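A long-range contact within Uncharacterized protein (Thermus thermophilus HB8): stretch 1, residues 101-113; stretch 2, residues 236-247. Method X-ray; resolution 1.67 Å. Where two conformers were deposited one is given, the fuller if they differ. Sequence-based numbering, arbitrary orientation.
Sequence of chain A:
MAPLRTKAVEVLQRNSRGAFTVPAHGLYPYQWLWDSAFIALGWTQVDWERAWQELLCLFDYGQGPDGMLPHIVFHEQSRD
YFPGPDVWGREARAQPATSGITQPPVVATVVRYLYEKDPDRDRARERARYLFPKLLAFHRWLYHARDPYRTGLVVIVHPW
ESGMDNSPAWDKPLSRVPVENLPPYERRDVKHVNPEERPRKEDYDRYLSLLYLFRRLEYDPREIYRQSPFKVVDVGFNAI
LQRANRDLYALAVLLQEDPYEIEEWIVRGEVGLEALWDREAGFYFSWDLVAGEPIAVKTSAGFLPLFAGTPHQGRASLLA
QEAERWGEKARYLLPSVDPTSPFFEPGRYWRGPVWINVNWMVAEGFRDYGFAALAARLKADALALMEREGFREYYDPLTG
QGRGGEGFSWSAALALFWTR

Stretch 1 101-113: ITQPPVVATVVRY
Stretch 2, residues 236-247: GFNAILQRANRD

A buried carboxylate is tolerable when each of its oxygens finds a donor, and D247 illustrates how two helices can arrange this. Helix 236-247 and the helix that includes A108 to Y113 run in roughly the same direction, their axes 35° apart and 7.7 Å at closest approach, with T109 CA 5.0 Å from A244 CA. The CA-to-CB bond of D247 (chi1 m, chi2 -32°) points toward the other stretch. D247 OD2 accepts from T109 OG1 at 2.7 Å (chi1 m) and, one turn back in its own helix, from R243 NE at 2.9 Å (chi1 t, chi2 p, chi3 t, chi4 -87°), a salt bridge. D247 OD1 takes R112 NH1 at 2.9 Å, a salt bridge made at the guanidinium edge by a fully extended arginine (chi1 to chi3 t, chi4 180°). R112 NE and NH2, like R243 NH1 and NH2, are satisfied elsewhere in the structure. Having donated to D247, T109 OG1 accepts from a water at 2.9 Å, which also donates to I240 O at 2.9 Å.

The helices pack closely where A108 CB lies 4.0 Å from A244 CB. Before the helix, P104 (-60/131) is extended, whereas P105 (-86/64) turns the chain; both cover one face of F237 (chi1 t, chi2 -75°), with P105 CD 3.8 Å from the F237 ring centroid. I240 (m, t) places CG2 3.7 Å from V106 CB.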

# COMPACT_ATOMS: atom_id res chain seq x y z
N ILE A 101 21.39 -25.58 2.25
CA ILE A 101 20.78 -24.39 1.63
C ILE A 101 19.27 -24.51 1.78
O ILE A 101 18.76 -25.56 2.19
CB ILE A 101 21.15 -24.25 0.15
CG1 ILE A 101 20.75 -25.51 -0.65
CG2 ILE A 101 22.64 -23.94 -0.02
CD1 ILE A 101 20.87 -25.38 -2.15
N THR A 102 18.54 -23.45 1.45
CA THR A 102 17.09 -23.42 1.64
C THR A 102 16.33 -23.36 0.29
O THR A 102 16.90 -23.66 -0.76
CB THR A 102 16.71 -22.28 2.61
OG1 THR A 102 15.35 -22.43 3.06
CG2 THR A 102 16.94 -20.90 2.03
N GLN A 103 15.04 -23.05 0.35
CA GLN A 103 14.20 -22.99 -0.87
C GLN A 103 13.05 -22.03 -0.59
O GLN A 103 12.88 -21.59 0.53
CB GLN A 103 13.65 -24.38 -1.23
CG GLN A 103 14.22 -24.94 -2.52
CD GLN A 103 13.52 -26.22 -2.98
OE1 GLN A 103 12.66 -26.78 -2.28
NE2 GLN A 103 13.88 -26.67 -4.16
N PRO A 104 12.26 -21.70 -1.63
CA PRO A 104 11.25 -20.66 -1.38
C PRO A 104 10.26 -21.03 -0.28
O PRO A 104 9.68 -22.13 -0.30
CB PRO A 104 10.56 -20.52 -2.75
CG PRO A 104 11.61 -20.95 -3.72
CD PRO A 104 12.28 -22.10 -3.04
N PRO A 105 10.03 -20.11 0.68
CA PRO A 105 9.34 -20.44 1.91
C PRO A 105 7.82 -20.35 1.75
O PRO A 105 7.19 -19.52 2.37
CB PRO A 105 9.89 -19.42 2.89
CG PRO A 105 10.21 -18.23 2.06
CD PRO A 105 10.72 -18.80 0.77
N VAL A 106 7.26 -21.19 0.89
CA VAL A 106 5.82 -21.17 0.66
C VAL A 106 5.06 -21.85 1.81
O VAL A 106 3.83 -21.76 1.90
CB VAL A 106 5.49 -21.79 -0.71
CG1 VAL A 106 5.65 -23.27 -0.66
CG2 VAL A 106 4.07 -21.46 -1.15
N VAL A 107 5.78 -22.46 2.76
CA VAL A 107 5.11 -23.33 3.72
C VAL A 107 4.09 -22.61 4.63
O VAL A 107 3.03 -23.17 4.91
CB VAL A 107 6.12 -24.20 4.53
CG1 VAL A 107 7.09 -23.35 5.34
CG2 VAL A 107 5.38 -25.22 5.38
N ALA A 108 4.36 -21.37 5.05
CA ALA A 108 3.39 -20.72 5.97
C ALA A 108 2.04 -20.49 5.32
O ALA A 108 0.99 -20.53 5.96
CB ALA A 108 3.94 -19.41 6.50
N THR A 109 2.07 -20.20 4.02
CA THR A 109 0.85 -20.02 3.24
C THR A 109 0.02 -21.30 3.23
O THR A 109 -1.21 -21.27 3.41
CB THR A 109 1.24 -19.56 1.83
OG1 THR A 109 1.82 -18.27 1.93
CG2 THR A 109 0.02 -19.51 0.88
N VAL A 110 0.70 -22.43 3.06
CA VAL A 110 0.03 -23.72 3.06
C VAL A 110 -0.48 -24.04 4.47
O VAL A 110 -1.60 -24.51 4.63
CB VAL A 110 0.91 -24.83 2.46
CG1 VAL A 110 0.23 -26.19 2.63
CG2 VAL A 110 1.20 -24.56 0.99
N VAL A 111 0.33 -23.77 5.48
CA VAL A 111 -0.10 -24.02 6.86
C VAL A 111 -1.35 -23.19 7.22
O VAL A 111 -2.28 -23.70 7.87
CB VAL A 111 1.05 -23.81 7.86
CG1 VAL A 111 0.52 -23.85 9.28
CG2 VAL A 111 2.14 -24.88 7.68
N ARG A 112 -1.41 -21.94 6.79
CA ARG A 112 -2.60 -21.11 7.06
C ARG A 112 -3.84 -21.76 6.43
O ARG A 112 -4.90 -21.84 7.04
CB ARG A 112 -2.43 -19.69 6.54
CG ARG A 112 -3.69 -18.86 6.76
CD ARG A 112 -3.57 -17.46 6.20
NE ARG A 112 -4.82 -16.71 6.44
CZ ARG A 112 -5.03 -15.45 6.06
NH1 ARG A 112 -4.10 -14.76 5.43
NH2 ARG A 112 -6.20 -14.87 6.32
N TYR A 113 -3.70 -22.22 5.20
CA TYR A 113 -4.81 -22.88 4.52
C TYR A 113 -5.25 -24.15 5.25
O TYR A 113 -6.45 -24.36 5.51
CB TYR A 113 -4.46 -23.23 3.07
CG TYR A 113 -5.64 -23.83 2.38
CD1 TYR A 113 -6.63 -23.02 1.84
CD2 TYR A 113 -5.82 -25.21 2.34
CE1 TYR A 113 -7.73 -23.56 1.24
CE2 TYR A 113 -6.94 -25.76 1.75
CZ TYR A 113 -7.88 -24.93 1.20
OH TYR A 113 -8.99 -25.47 0.60
N GLY A 236 11.30 -14.33 -7.21
CA GLY A 236 10.43 -15.43 -6.84
C GLY A 236 10.47 -15.76 -5.35
O GLY A 236 9.43 -15.81 -4.70
N PHE A 237 11.67 -15.99 -4.83
CA PHE A 237 11.89 -16.31 -3.43
C PHE A 237 11.25 -15.23 -2.57
O PHE A 237 10.52 -15.51 -1.65
CB PHE A 237 13.39 -16.41 -3.13
CG PHE A 237 13.72 -17.08 -1.83
CD1 PHE A 237 13.55 -16.43 -0.64
CD2 PHE A 237 14.25 -18.37 -1.81
CE1 PHE A 237 13.87 -17.05 0.56
CE2 PHE A 237 14.57 -18.99 -0.63
CZ PHE A 237 14.37 -18.34 0.56
N ASN A 238 11.50 -13.98 -2.91
CA ASN A 238 11.00 -12.87 -2.11
C ASN A 238 9.51 -12.62 -2.20
O ASN A 238 8.88 -12.25 -1.20
CB ASN A 238 11.81 -11.61 -2.41
CG ASN A 238 13.13 -11.61 -1.66
OD1 ASN A 238 13.17 -11.30 -0.48
ND2 ASN A 238 14.20 -12.03 -2.34
N ALA A 239 8.92 -12.83 -3.37
CA ALA A 239 7.47 -12.72 -3.48
C ALA A 239 6.81 -13.78 -2.64
O ALA A 239 5.82 -13.53 -1.95
CB ALA A 239 7.03 -12.84 -4.92
N ILE A 240 7.35 -15.00 -2.71
CA ILE A 240 6.82 -16.11 -1.91
C ILE A 240 6.97 -15.86 -0.41
O ILE A 240 6.05 -16.12 0.39
CB ILE A 240 7.45 -17.45 -2.39
CG1 ILE A 240 6.83 -17.85 -3.73
CG2 ILE A 240 7.29 -18.57 -1.36
CD1 ILE A 240 7.58 -18.94 -4.44
N LEU A 241 8.12 -15.31 -0.01
CA LEU A 241 8.35 -14.94 1.39
C LEU A 241 7.39 -13.84 1.87
O LEU A 241 6.87 -13.91 2.98
CB LEU A 241 9.80 -14.53 1.61
CG LEU A 241 10.20 -13.98 2.99
CD1 LEU A 241 9.83 -14.93 4.12
CD2 LEU A 241 11.69 -13.70 3.02
N GLN A 242 7.16 -12.83 1.04
CA GLN A 242 6.22 -11.77 1.42
C GLN A 242 4.83 -12.37 1.64
O GLN A 242 4.15 -12.06 2.61
CB GLN A 242 6.18 -10.67 0.37
CG GLN A 242 5.11 -9.60 0.57
CD GLN A 242 5.38 -8.63 1.73
OE1 GLN A 242 6.45 -8.63 2.34
NE2 GLN A 242 4.38 -7.81 2.03
N ARG A 243 4.38 -13.21 0.70
CA ARG A 243 3.08 -13.87 0.87
C ARG A 243 3.06 -14.71 2.15
O ARG A 243 2.09 -14.64 2.91
CB ARG A 243 2.73 -14.73 -0.35
CG ARG A 243 1.45 -15.53 -0.21
CD ARG A 243 0.21 -14.71 0.10
NE ARG A 243 -0.96 -15.57 0.21
CZ ARG A 243 -1.74 -15.95 -0.82
NH1 ARG A 243 -1.51 -15.52 -2.04
NH2 ARG A 243 -2.76 -16.76 -0.62
N ALA A 244 4.13 -15.46 2.39
CA ALA A 244 4.20 -16.32 3.54
C ALA A 244 4.19 -15.51 4.84
O ALA A 244 3.57 -15.92 5.81
CB ALA A 244 5.42 -17.21 3.45
N ASN A 245 4.89 -14.37 4.87
CA ASN A 245 4.84 -13.45 6.02
C ASN A 245 3.42 -12.95 6.31
O ASN A 245 2.98 -12.94 7.47
CB ASN A 245 5.74 -12.23 5.84
CG ASN A 245 7.21 -12.55 6.04
OD1 ASN A 245 7.58 -13.39 6.85
ND2 ASN A 245 8.07 -11.85 5.32
N ARG A 246 2.70 -12.55 5.28
CA ARG A 246 1.31 -12.13 5.45
C ARG A 246 0.46 -13.24 6.05
O ARG A 246 -0.38 -13.01 6.94
CB ARG A 246 0.70 -11.71 4.10
CG ARG A 246 1.37 -10.51 3.49
CD ARG A 246 0.68 -9.23 3.82
NE ARG A 246 1.31 -8.09 3.14
CZ ARG A 246 0.92 -6.84 3.33
NH1 ARG A 246 -0.09 -6.58 4.16
NH2 ARG A 246 1.55 -5.84 2.71
N ASP A 247 0.67 -14.46 5.57
CA ASP A 247 -0.09 -15.59 6.08
C ASP A 247 0.34 -16.02 7.49
O ASP A 247 -0.51 -16.43 8.30
CB ASP A 247 -0.04 -16.75 5.08
CG ASP A 247 -0.78 -16.43 3.80
OD1 ASP A 247 -1.77 -15.67 3.88
OD2 ASP A 247 -0.35 -16.87 2.72
O HOH W 1 4.05 -18.20 0.03